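Local coordinates for protein MdcD (Pseudomonas aeruginosa, PDB 5VIP) that probably serves as the beta subunit of a biotin-independent malonate decarboxylase, a carboxyltransferase-fold protein with probable carboxy-lyase activity, at residues B[140-143]-B[144-148]; B[18-21]-B[22-25]. One frame throughout, in Å; residues are numbered along the deposited sequence.

From the N terminus the chain first meets contact 2, residues 18-25, a short helix lying against strands 69-76 and 111-115 and helix 229-242. Contact 1, residues 140-148, comes much later, where helix 126-143 ends and the chain turns toward strand 150-153. The two follow in series, without nesting or crossing. Each is local: contact 2 closes successive helical turns, and contact 1 closes the turn at a helix end. Their centres are 23 Å apart and their nearest atoms about 13 Å apart, so they do not touch. Both nevertheless reach strand 111-115 of the main sheet, contact 1 through Ile140 and Leu143, contact 2 through Arg21 and Leu25.

Contact 1. Residues B[140-143]-B[144-148]; sequences IVDL and QRYQP
Leu143 and Gln147 meet at the C-terminal end of helix 126-143, in the alpha-to-beta connection that leads to strand 150-153 of this crotonase-like carboxyltransferase fold. Leu143 O grips the turn by accepting two backbone bonds, from Tyr146 N at 2.9 Å and from Gln147 N at 3.0 Å. Earlier in the turn, Gln144 N donates to Ile140 O, although Gln144 has already left helical geometry.

The inner side is close-packed. Ile140 and Gln144 run side by side, Ile140 CG2 3.7 Å from Gln144 NE2. Branched, apolar Ile140 packs against Leu97, Leu114, Ala166 and Leu169, while the extended glutamine carries its amide to Leu169 O, Ser171 N and Val149 N, which satisfy both its ends. The Leu143 side chain touches Ala112 of strand 111-115 and Asn104 of helix 87-105.

The outer side is looser and more polar, though Arg145 also packs on an apolar side chain of another protein chain. Its chain bends at chi3 (-63°), bringing NH2 to Asp142 OD1 in a salt bridge; their 2.4 Å separation is improbably short, so the exact geometry is doubtful. Arg105 also bonds to Asp142 OD1 and to Tyr146 OH, so this carboxylate oxygen probably helps offset two neighbouring positive charges. Arg145 CB lies 3.9 Å above one face of the Tyr146 ring, offset toward the rim, and Tyr146 CE2 lies 3.3 Å from Asp142 O.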
ATOM      1  N   ILE B 140      -1.712   8.304  -4.674  1.00 11.40           N
ATOM      2  CA  ILE B 140      -2.554   8.989  -3.696  1.00 13.46           C
ATOM      3  C   ILE B 140      -1.727   9.983  -2.889  1.00 13.46           C
ATOM      4  O   ILE B 140      -2.143  11.126  -2.666  1.00 12.78           O
ATOM      5  CB  ILE B 140      -3.244   7.988  -2.748  1.00 11.47           C
ATOM      6  CG1 ILE B 140      -4.380   7.281  -3.498  1.00 13.43           C
ATOM      7  CG2 ILE B 140      -3.802   8.711  -1.502  1.00 13.04           C
ATOM      8  CD1 ILE B 140      -4.854   6.043  -2.801  1.00 11.17           C
ATOM      9  N   VAL B 141      -0.537   9.555  -2.476  1.00 11.80           N
ATOM     10  CA  VAL B 141       0.337  10.420  -1.693  1.00 13.51           C
ATOM     11  C   VAL B 141       0.771  11.625  -2.545  1.00 14.80           C
ATOM     12  O   VAL B 141       0.745  12.767  -2.076  1.00 14.66           O
ATOM     13  CB  VAL B 141       1.562   9.631  -1.154  1.00 13.11           C
ATOM     14  CG1 VAL B 141       2.527  10.552  -0.373  1.00 14.66           C
ATOM     15  CG2 VAL B 141       1.089   8.491  -0.251  1.00 11.30           C
ATOM     16  N   ASP B 142       1.132  11.375  -3.800  1.00 13.15           N
ATOM     17  CA  ASP B 142       1.523  12.460  -4.716  1.00 14.53           C
ATOM     18  C   ASP B 142       0.379  13.455  -4.897  1.00 15.78           C
ATOM     19  O   ASP B 142       0.585  14.656  -4.782  1.00 16.73           O
ATOM     20  CB  ASP B 142       1.957  11.891  -6.071  1.00 17.61           C
ATOM     21  CG  ASP B 142       2.473  12.955  -7.029  1.00 23.65           C
ATOM     22  OD1 ASP B 142       2.754  14.094  -6.590  1.00 24.36           O
ATOM     23  OD2 ASP B 142       2.610  12.636  -8.231  1.00 23.00           O
ATOM     24  N   LEU B 143      -0.828  12.952  -5.151  1.00 13.11           N
ATOM     25  CA  LEU B 143      -1.968  13.819  -5.417  1.00 13.44           C
ATOM     26  C   LEU B 143      -2.335  14.655  -4.191  1.00 14.13           C
ATOM     27  O   LEU B 143      -2.770  15.801  -4.321  1.00 16.42           O
ATOM     28  CB  LEU B 143      -3.179  12.994  -5.880  1.00 13.46           C
ATOM     29  CG  LEU B 143      -4.508  13.734  -6.126  1.00 13.03           C
ATOM     30  CD1 LEU B 143      -4.339  14.919  -7.103  1.00 12.14           C
ATOM     31  CD2 LEU B 143      -5.565  12.769  -6.656  1.00 13.27           C
ATOM     32  N   GLN B 144      -2.132  14.090  -3.005  1.00 13.80           N
ATOM     33  CA  GLN B 144      -2.522  14.767  -1.777  1.00 15.29           C
ATOM     34  C   GLN B 144      -1.494  15.806  -1.312  1.00 16.98           C
ATOM     35  O   GLN B 144      -1.596  16.345  -0.213  1.00 16.09           O
ATOM     36  CB  GLN B 144      -2.823  13.737  -0.693  1.00 14.62           C
ATOM     37  CG  GLN B 144      -4.158  13.037  -1.010  1.00 13.18           C
ATOM     38  CD  GLN B 144      -4.635  12.052   0.037  1.00 14.41           C
ATOM     39  OE1 GLN B 144      -5.817  11.726   0.077  1.00 16.88           O
ATOM     40  NE2 GLN B 144      -3.729  11.568   0.883  1.00 13.52           N
ATOM     41  N   ARG B 145      -0.540  16.122  -2.179  1.00 14.99           N
ATOM     42  CA  ARG B 145       0.217  17.363  -2.038  1.00 18.90           C
ATOM     43  C   ARG B 145      -0.606  18.551  -2.549  1.00 20.41           C
ATOM     44  O   ARG B 145      -0.281  19.704  -2.271  1.00 17.80           O
ATOM     45  CB  ARG B 145       1.549  17.258  -2.777  1.00 19.26           C
ATOM     46  CG  ARG B 145       2.476  16.225  -2.136  1.00 20.39           C
ATOM     47  CD  ARG B 145       3.834  16.207  -2.784  1.00 28.57           C
ATOM     48  NE  ARG B 145       3.784  15.806  -4.183  1.00 25.89           N
ATOM     49  CZ  ARG B 145       4.853  15.796  -4.974  1.00 27.66           C
ATOM     50  NH1 ARG B 145       6.024  16.168  -4.489  1.00 32.09           N
ATOM     51  NH2 ARG B 145       4.753  15.427  -6.242  1.00 28.13           N
ATOM     52  N   TYR B 146      -1.695  18.260  -3.260  1.00 16.08           N
ATOM     53  CA  TYR B 146      -2.511  19.290  -3.915  1.00 17.64           C
ATOM     54  C   TYR B 146      -3.993  19.247  -3.535  1.00 17.27           C
ATOM     55  O   TYR B 146      -4.629  20.285  -3.317  1.00 18.06           O
ATOM     56  CB  TYR B 146      -2.392  19.152  -5.441  1.00 18.01           C
ATOM     57  CG  TYR B 146      -0.982  18.908  -5.913  1.00 19.04           C
ATOM     58  CD1 TYR B 146      -0.080  19.956  -6.038  1.00 19.48           C
ATOM     59  CD2 TYR B 146      -0.547  17.623  -6.224  1.00 17.44           C
ATOM     60  CE1 TYR B 146       1.221  19.733  -6.456  1.00 20.33           C
ATOM     61  CE2 TYR B 146       0.745  17.391  -6.646  1.00 21.71           C
ATOM     62  CZ  TYR B 146       1.622  18.452  -6.766  1.00 23.03           C
ATOM     63  OH  TYR B 146       2.909  18.212  -7.179  1.00 23.57           O
ATOM     64  N   GLN B 147      -4.557  18.045  -3.471  1.00 14.45           N
ATOM     65  CA  GLN B 147      -6.001  17.876  -3.260  1.00 13.64           C
ATOM     66  C   GLN B 147      -6.270  16.645  -2.412  1.00 12.59           C
ATOM     67  O   GLN B 147      -5.591  15.620  -2.577  1.00 13.58           O
ATOM     68  CB  GLN B 147      -6.742  17.723  -4.602  1.00 17.40           C
ATOM     69  CG  GLN B 147      -6.651  18.905  -5.563  1.00 17.30           C
ATOM     70  CD  GLN B 147      -7.356  20.154  -5.053  1.00 21.75           C
ATOM     71  OE1 GLN B 147      -8.274  20.081  -4.244  1.00 21.68           O
ATOM     72  NE2 GLN B 147      -6.929  21.307  -5.539  1.00 24.06           N
ATOM     73  N   PRO B 148      -7.268  16.719  -1.522  1.00 13.04           N
ATOM     74  CA  PRO B 148      -7.666  15.530  -0.763  1.00 12.15           C
ATOM     75  C   PRO B 148      -8.286  14.474  -1.684  1.00 14.22           C
ATOM     76  O   PRO B 148      -9.023  14.820  -2.605  1.00 14.56           O
ATOM     77  CB  PRO B 148      -8.701  16.081   0.223  1.00 13.16           C
ATOM     78  CG  PRO B 148      -9.295  17.253  -0.503  1.00 12.94           C
ATOM     79  CD  PRO B 148      -8.120  17.879  -1.206  1.00 13.05           C
TER

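Contact 2. Residues B[18-21]-B[22-25]; sequences ARQR and ARAL
Residues 18-21 and 22-25 are successive turns of one alpha-helix, joined by four i-to-i+4 backbone bonds: Ala22 N to Ala18 O, Arg23 N to Arg19 O, Ala24 N to Gln20 O and Leu25 N to Arg21 O. The straightest, from Arg23 N to Arg19 O, spans 3.0 Å with an N-H...O angle of 163°.

On the exposed side Arg23 folds back over the preceding turn. With CG anti to its backbone N (chi1 178°) and a bend at chi3, its guanidinium crosses the Arg19 chain, Arg23 NH2 lying 3.9 Å from Arg19 CG. The contact is with the aliphatic stem: Arg19 NE stays 5.3 Å from Arg23 NH2 and pairs with Glu33. Long, flexible chains suit this surface because their methylenes can pack while the charged groups stay at the exposed surface.

Arg21, by contrast, is buried and extended from CG to NE, a shape that delivers its guanidinium to the carbonyls of Leu16, Thr14 and Gly155. Small Ala18 and Ala22 let the helix approach strand 69-76 at Ala75 and Leu73. Leu25 packs against Leu113 and Leu115 of strand 111-115 and Val232 and Arg233 of helix 229-242, where Ala24 also touches Leu229.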
ATOM      1  N   ALA B  18     -21.472  -0.243  -9.533  1.00 20.61           N
ATOM      2  CA  ALA B  18     -20.375   0.728  -9.524  1.00 20.58           C
ATOM      3  C   ALA B  18     -20.563   1.849 -10.542  1.00 17.66           C
ATOM      4  O   ALA B  18     -20.302   3.010 -10.249  1.00 15.65           O
ATOM      5  CB  ALA B  18     -19.049   0.028  -9.778  1.00 17.33           C
ATOM      6  N   ARG B  19     -21.014   1.500 -11.743  1.00 17.64           N
ATOM      7  CA  ARG B  19     -21.179   2.488 -12.800  1.00 15.66           C
ATOM      8  C   ARG B  19     -22.330   3.435 -12.463  1.00 15.87           C
ATOM      9  O   ARG B  19     -22.242   4.644 -12.675  1.00 16.67           O
ATOM     10  CB  ARG B  19     -21.395   1.782 -14.155  1.00 20.55           C
ATOM     11  CG  ARG B  19     -21.411   2.710 -15.367  1.00 25.53           C
ATOM     12  CD  ARG B  19     -21.439   1.916 -16.689  1.00 25.17           C
ATOM     13  NE  ARG B  19     -20.105   1.449 -17.062  1.00 26.99           N
ATOM     14  CZ  ARG B  19     -19.663   0.210 -16.880  1.00 30.35           C
ATOM     15  NH1 ARG B  19     -20.453  -0.708 -16.332  1.00 31.28           N
ATOM     16  NH2 ARG B  19     -18.432  -0.114 -17.256  1.00 28.45           N
ATOM     17  N   GLN B  20     -23.404   2.893 -11.908  1.00 15.15           N
ATOM     18  CA  GLN B  20     -24.503   3.739 -11.468  1.00 14.52           C
ATOM     19  C   GLN B  20     -24.097   4.649 -10.313  1.00 16.01           C
ATOM     20  O   GLN B  20     -24.508   5.796 -10.254  1.00 14.37           O
ATOM     21  CB  GLN B  20     -25.688   2.895 -11.038  1.00 19.28           C
ATOM     22  CG  GLN B  20     -26.318   2.100 -12.163  1.00 24.22           C
ATOM     23  CD  GLN B  20     -27.307   1.099 -11.624  1.00 28.02           C
ATOM     24  OE1 GLN B  20     -27.012   0.382 -10.666  1.00 25.67           O
ATOM     25  NE2 GLN B  20     -28.493   1.052 -12.221  1.00 30.23           N
ATOM     26  N   ARG B  21     -23.310   4.129  -9.385  1.00 13.96           N
ATOM     27  CA  ARG B  21     -22.821   4.973  -8.279  1.00 14.94           C
ATOM     28  C   ARG B  21     -22.025   6.154  -8.827  1.00 15.66           C
ATOM     29  O   ARG B  21     -22.179   7.293  -8.377  1.00 14.00           O
ATOM     30  CB  ARG B  21     -21.961   4.152  -7.313  1.00 14.95           C
ATOM     31  CG  ARG B  21     -22.743   3.119  -6.512  1.00 15.58           C
ATOM     32  CD  ARG B  21     -21.807   2.282  -5.634  1.00 17.65           C
ATOM     33  NE  ARG B  21     -22.517   1.154  -5.052  1.00 21.20           N
ATOM     34  CZ  ARG B  21     -22.110   0.461  -3.991  1.00 19.14           C
ATOM     35  NH1 ARG B  21     -20.986   0.778  -3.371  1.00 18.26           N
ATOM     36  NH2 ARG B  21     -22.846  -0.552  -3.547  1.00 20.76           N
ATOM     37  N   ALA B  22     -21.182   5.881  -9.816  1.00 14.05           N
ATOM     38  CA  ALA B  22     -20.322   6.918 -10.393  1.00 14.75           C
ATOM     39  C   ALA B  22     -21.154   7.993 -11.087  1.00 16.95           C
ATOM     40  O   ALA B  22     -20.915   9.193 -10.919  1.00 15.71           O
ATOM     41  CB  ALA B  22     -19.324   6.300 -11.367  1.00 17.83           C
ATOM     42  N   ARG B  23     -22.141   7.563 -11.857  1.00 16.02           N
ATOM     43  CA  ARG B  23     -23.021   8.490 -12.556  1.00 19.28           C
ATOM     44  C   ARG B  23     -23.856   9.310 -11.575  1.00 15.97           C
ATOM     45  O   ARG B  23     -24.111  10.490 -11.798  1.00 17.87           O
ATOM     46  CB  ARG B  23     -23.934   7.714 -13.512  1.00 18.85           C
ATOM     47  CG  ARG B  23     -24.952   8.558 -14.277  1.00 24.46           C
ATOM     48  CD  ARG B  23     -25.819   7.643 -15.152  1.00 30.89           C
ATOM     49  NE  ARG B  23     -25.020   6.958 -16.170  1.00 33.83           N
ATOM     50  CZ  ARG B  23     -24.633   5.686 -16.111  1.00 34.61           C
ATOM     51  NH1 ARG B  23     -24.982   4.921 -15.081  1.00 35.42           N
ATOM     52  NH2 ARG B  23     -23.901   5.177 -17.092  1.00 35.15           N
ATOM     53  N   ALA B  24     -24.272   8.680 -10.481  1.00 15.23           N
ATOM     54  CA  ALA B  24     -25.113   9.338  -9.486  1.00 15.73           C
ATOM     55  C   ALA B  24     -24.345  10.423  -8.724  1.00 15.21           C
ATOM     56  O   ALA B  24     -24.922  11.446  -8.335  1.00 17.84           O
ATOM     57  CB  ALA B  24     -25.675   8.313  -8.520  1.00 17.79           C
ATOM     58  N   LEU B  25     -23.047  10.230  -8.538  1.00 12.94           N
ATOM     59  CA  LEU B  25     -22.283  11.168  -7.701  1.00 11.42           C
ATOM     60  C   LEU B  25     -21.772  12.393  -8.476  1.00 13.49           C
ATOM     61  O   LEU B  25     -21.724  13.492  -7.925  1.00 15.35           O
ATOM     62  CB  LEU B  25     -21.109  10.454  -7.025  1.00 12.62           C
ATOM     63  CG  LEU B  25     -21.468   9.445  -5.933  1.00 15.22           C
ATOM     64  CD1 LEU B  25     -20.204   8.753  -5.392  1.00 12.88           C
ATOM     65  CD2 LEU B  25     -22.246  10.114  -4.793  1.00 17.01           C
TER